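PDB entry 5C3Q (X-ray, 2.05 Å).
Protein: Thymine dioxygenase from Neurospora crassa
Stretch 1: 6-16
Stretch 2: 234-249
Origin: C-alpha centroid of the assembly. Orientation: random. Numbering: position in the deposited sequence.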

# COMPACT_ATOMS: atom_id res chain seq x y z
N ALA A 6 5.85 3.80 -20.40
CA ALA A 6 5.43 4.18 -19.05
C ALA A 6 4.00 3.73 -18.76
O ALA A 6 3.14 3.77 -19.64
CB ALA A 6 5.56 5.68 -18.86
N ALA A 7 3.75 3.29 -17.53
CA ALA A 7 2.41 2.91 -17.10
C ALA A 7 1.50 4.14 -17.06
O ALA A 7 0.35 4.08 -17.46
CB ALA A 7 2.45 2.25 -15.73
N VAL A 8 2.06 5.25 -16.58
CA VAL A 8 1.35 6.53 -16.50
C VAL A 8 2.26 7.64 -16.99
O VAL A 8 3.43 7.69 -16.62
CB VAL A 8 0.91 6.83 -15.05
CG1 VAL A 8 0.22 8.18 -14.96
CG2 VAL A 8 -0.01 5.73 -14.54
N ASN A 9 1.72 8.53 -17.81
CA ASN A 9 2.46 9.68 -18.32
C ASN A 9 1.52 10.85 -18.60
O ASN A 9 1.09 11.06 -19.74
CB ASN A 9 3.24 9.30 -19.58
CG ASN A 9 4.24 10.36 -20.00
OD1 ASN A 9 4.17 11.51 -19.56
ND2 ASN A 9 5.19 9.98 -20.85
N GLU A 10 1.21 11.60 -17.54
CA GLU A 10 0.28 12.72 -17.63
C GLU A 10 0.64 13.80 -16.60
O GLU A 10 0.98 13.49 -15.46
CB GLU A 10 -1.15 12.26 -17.38
CG GLU A 10 -1.72 11.33 -18.45
CD GLU A 10 -3.15 10.90 -18.19
OE1 GLU A 10 -3.82 11.49 -17.31
OE2 GLU A 10 -3.62 9.96 -18.88
N ASP A 11 0.56 15.06 -17.03
CA ASP A 11 0.74 16.21 -16.15
C ASP A 11 2.08 16.23 -15.42
O ASP A 11 2.18 16.72 -14.30
CB ASP A 11 -0.41 16.28 -15.14
CG ASP A 11 -0.62 17.67 -14.58
OD1 ASP A 11 -0.62 18.62 -15.39
OD2 ASP A 11 -0.78 17.81 -13.35
N GLY A 12 3.12 15.72 -16.08
CA GLY A 12 4.46 15.65 -15.49
C GLY A 12 4.68 14.45 -14.58
O GLY A 12 5.79 14.27 -14.07
N LEU A 13 3.65 13.63 -14.38
CA LEU A 13 3.77 12.40 -13.59
C LEU A 13 4.09 11.26 -14.55
O LEU A 13 3.27 10.92 -15.40
CB LEU A 13 2.46 12.09 -12.85
CG LEU A 13 2.43 10.80 -12.01
CD1 LEU A 13 3.33 10.90 -10.79
CD2 LEU A 13 1.01 10.48 -11.58
N VAL A 14 5.28 10.69 -14.39
CA VAL A 14 5.69 9.54 -15.21
C VAL A 14 5.95 8.35 -14.29
O VAL A 14 6.90 8.36 -13.51
CB VAL A 14 6.94 9.88 -16.05
CG1 VAL A 14 7.39 8.68 -16.88
CG2 VAL A 14 6.64 11.05 -16.98
N ILE A 15 5.09 7.34 -14.36
CA ILE A 15 5.26 6.13 -13.58
C ILE A 15 5.71 5.03 -14.54
O ILE A 15 4.93 4.62 -15.41
CB ILE A 15 3.96 5.71 -12.87
CG1 ILE A 15 3.48 6.84 -11.94
CG2 ILE A 15 4.16 4.41 -12.10
CD1 ILE A 15 2.12 6.62 -11.31
N PRO A 16 6.96 4.56 -14.40
CA PRO A 16 7.49 3.58 -15.34
C PRO A 16 6.89 2.20 -15.14
O PRO A 16 6.47 1.86 -14.03
CB PRO A 16 8.98 3.54 -15.01
CG PRO A 16 9.03 3.85 -13.56
CD PRO A 16 7.93 4.86 -13.33
N GLN A 234 -5.66 7.06 -7.93
CA GLN A 234 -5.08 8.27 -8.48
C GLN A 234 -3.85 8.67 -7.70
O GLN A 234 -3.81 8.51 -6.48
CB GLN A 234 -6.09 9.42 -8.47
CG GLN A 234 -7.32 9.19 -9.34
CD GLN A 234 -8.19 10.42 -9.47
OE1 GLN A 234 -8.32 11.21 -8.53
NE2 GLN A 234 -8.81 10.58 -10.63
N VAL A 235 -2.85 9.18 -8.41
CA VAL A 235 -1.58 9.57 -7.82
C VAL A 235 -1.38 11.05 -8.12
O VAL A 235 -1.64 11.49 -9.24
CB VAL A 235 -0.43 8.74 -8.43
CG1 VAL A 235 0.92 9.20 -7.89
CG2 VAL A 235 -0.64 7.26 -8.15
N LYS A 236 -0.93 11.81 -7.13
CA LYS A 236 -0.77 13.25 -7.29
C LYS A 236 0.48 13.56 -8.12
O LYS A 236 1.57 13.06 -7.84
CB LYS A 236 -0.72 13.95 -5.93
CG LYS A 236 -1.15 15.40 -5.98
CD LYS A 236 -1.70 15.90 -4.66
CE LYS A 236 -2.28 17.29 -4.81
NZ LYS A 236 -2.39 18.03 -3.52
N SER A 237 0.31 14.38 -9.15
CA SER A 237 1.40 14.78 -10.02
C SER A 237 2.26 15.87 -9.36
O SER A 237 1.82 16.50 -8.39
CB SER A 237 0.84 15.33 -11.34
OG SER A 237 0.30 16.62 -11.15
N PRO A 238 3.47 16.10 -9.89
CA PRO A 238 4.30 17.21 -9.39
C PRO A 238 3.69 18.60 -9.58
O PRO A 238 4.13 19.55 -8.94
CB PRO A 238 5.61 17.08 -10.19
CG PRO A 238 5.30 16.18 -11.33
CD PRO A 238 4.22 15.26 -10.84
N ASN A 239 2.69 18.72 -10.46
CA ASN A 239 1.96 19.98 -10.64
C ASN A 239 0.72 20.07 -9.75
O ASN A 239 -0.00 21.05 -9.81
CB ASN A 239 1.55 20.16 -12.10
CG ASN A 239 2.73 20.05 -13.04
OD1 ASN A 239 3.85 20.42 -12.70
ND2 ASN A 239 2.48 19.52 -14.24
N GLY A 240 0.49 19.04 -8.93
CA GLY A 240 -0.55 19.08 -7.90
C GLY A 240 -1.92 18.58 -8.32
O GLY A 240 -2.91 18.89 -7.67
N GLN A 241 -1.97 17.80 -9.40
CA GLN A 241 -3.23 17.26 -9.91
C GLN A 241 -3.24 15.75 -9.75
O GLN A 241 -2.23 15.09 -9.99
CB GLN A 241 -3.40 17.58 -11.39
CG GLN A 241 -3.25 19.04 -11.75
CD GLN A 241 -4.51 19.83 -11.47
OE1 GLN A 241 -4.96 19.90 -10.32
NE2 GLN A 241 -5.08 20.44 -12.51
N PHE A 242 -4.40 15.21 -9.37
CA PHE A 242 -4.55 13.76 -9.26
C PHE A 242 -4.71 13.13 -10.64
O PHE A 242 -5.57 13.53 -11.42
CB PHE A 242 -5.74 13.41 -8.36
CG PHE A 242 -5.44 13.52 -6.90
CD1 PHE A 242 -4.68 12.54 -6.26
CD2 PHE A 242 -5.89 14.60 -6.16
CE1 PHE A 242 -4.39 12.64 -4.91
CE2 PHE A 242 -5.61 14.70 -4.80
CZ PHE A 242 -4.85 13.72 -4.18
N ILE A 243 -3.85 12.16 -10.93
CA ILE A 243 -3.82 11.48 -12.22
C ILE A 243 -4.22 10.03 -12.03
O ILE A 243 -3.79 9.38 -11.07
CB ILE A 243 -2.40 11.53 -12.81
CG1 ILE A 243 -1.89 12.97 -12.91
CG2 ILE A 243 -2.35 10.83 -14.17
CD1 ILE A 243 -2.74 13.91 -13.74
N ASP A 244 -5.04 9.52 -12.95
CA ASP A 244 -5.48 8.13 -12.92
C ASP A 244 -4.32 7.14 -13.06
O ASP A 244 -3.55 7.22 -14.01
CB ASP A 244 -6.51 7.86 -14.02
CG ASP A 244 -7.84 8.54 -13.75
OD1 ASP A 244 -8.34 8.44 -12.62
OD2 ASP A 244 -8.39 9.16 -14.68
N ALA A 245 -4.21 6.22 -12.11
CA ALA A 245 -3.26 5.12 -12.20
C ALA A 245 -3.99 3.95 -12.85
O ALA A 245 -4.53 3.09 -12.16
CB ALA A 245 -2.72 4.75 -10.83
N THR A 246 -4.00 3.95 -14.18
CA THR A 246 -4.71 2.95 -14.96
C THR A 246 -4.30 1.53 -14.58
O THR A 246 -3.10 1.25 -14.48
CB THR A 246 -4.44 3.17 -16.46
OG1 THR A 246 -4.62 4.56 -16.78
CG2 THR A 246 -5.36 2.32 -17.33
N PRO A 247 -5.28 0.63 -14.35
CA PRO A 247 -4.93 -0.77 -14.12
C PRO A 247 -4.29 -1.40 -15.36
O PRO A 247 -4.76 -1.19 -16.48
CB PRO A 247 -6.28 -1.43 -13.83
CG PRO A 247 -7.16 -0.32 -13.37
CD PRO A 247 -6.71 0.88 -14.14
N ILE A 248 -3.20 -2.14 -15.16
CA ILE A 248 -2.57 -2.94 -16.22
C ILE A 248 -2.57 -4.39 -15.76
O ILE A 248 -2.12 -4.70 -14.66
CB ILE A 248 -1.14 -2.45 -16.53
CG1 ILE A 248 -1.18 -1.03 -17.09
CG2 ILE A 248 -0.45 -3.39 -17.52
CD1 ILE A 248 0.18 -0.40 -17.33
N GLU A 249 -3.08 -5.29 -16.61
CA GLU A 249 -3.23 -6.70 -16.23
C GLU A 249 -1.91 -7.30 -15.76
O GLU A 249 -0.86 -7.06 -16.35
CB GLU A 249 -3.80 -7.53 -17.39
CG GLU A 249 -4.25 -8.92 -16.97
CD GLU A 249 -4.71 -9.79 -18.13
OE1 GLU A 249 -4.83 -11.02 -17.93
OE2 GLU A 249 -4.94 -9.25 -19.24
O HOH W 1 -5.91 11.07 -15.12
O HOH W 2 -3.41 8.01 -16.69

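Two β-hairpins pack face to face through a small apolar core, closed at the turn end by an aspartate anchored to a serine and along one side by two water bridges; no backbone hydrogen bond joins them. The strand axes stay 8.1 Å (8-10 with 242-244) and 9.0 Å (13-15 with 234-236) apart, with N-to-C directions at 134° and 125°, so side chains must fill the gap.

Alternation along the strands selects the residues that do so. Val-8, Leu-13 and Ile-15 point toward the second hairpin, while Asn-9 and Val-14 point away; opposite them, Val-235 and Ile-243 point toward the first hairpin, and Gln-234 and Phe-242 away. These five inward residues are aliphatic and buried; Glu-10, also pointing toward the partner, is exposed. Leu-13, with chi1 t and chi2 p, places CD2 3.9 Å from Val-235 CB and 3.8 Å from Ile-243 CB, so one methyl touches both strands of the partner. Beta-branched neighbours extend the layer: Val-8 CG1 lies 3.8 Å from Ile-243 CG2, and Ile-15 CD1 4.2 Å from Val-235 CG2. Farther along, outside the strands, Ala-7 CB meets Ile-248 CD1 at 3.8 Å.

The turns supply the polar part. Asp-11, in the type I' turn from Glu-10 to Leu-13, has the largest area covered by the other stretch. Its OD2 accepts a 2.7 Å hydrogen bond from Ser-237 OG, and its OD1 a weak one of 3.4 Å from Asn-239 ND2. Ser-237 suits this place because its hydroxyl donates outward while accepting from Gln-241 N (OG to N, 3.1 Å), tying the contact to its own hairpin. The methylene of Asp-11 meets the apolar layer, its CB 3.6 Å from Ile-243 CD1.

Gly-12 follows with phi/psi of 84/-3, where a CB would jam against the preceding carbonyl; it would also sit tightly, 3.5 Å from Pro-238 CG. Having no side chain lets the turns close up, with Gly-12 O 3.4 Å from Pro-238 CG. The proline ring also touches Leu-13, its CD 4.1 Å from Leu-13 CB.

Glu-10 works at the exposed margin. Water 1 donates to Glu-10 OE1 (water O to OE1 3.1 Å) and accepts from Asp-244 N (water O to N 2.8 Å); water 2 donates to Asp-244 O (water O to O 2.8 Å) and weakly to Glu-10 OE2 (water O to OE2 2.9 Å). The rule is economical: aliphatics inside, one well-placed carboxylate at the turn, and water linking the exposed glutamate to Asp-244.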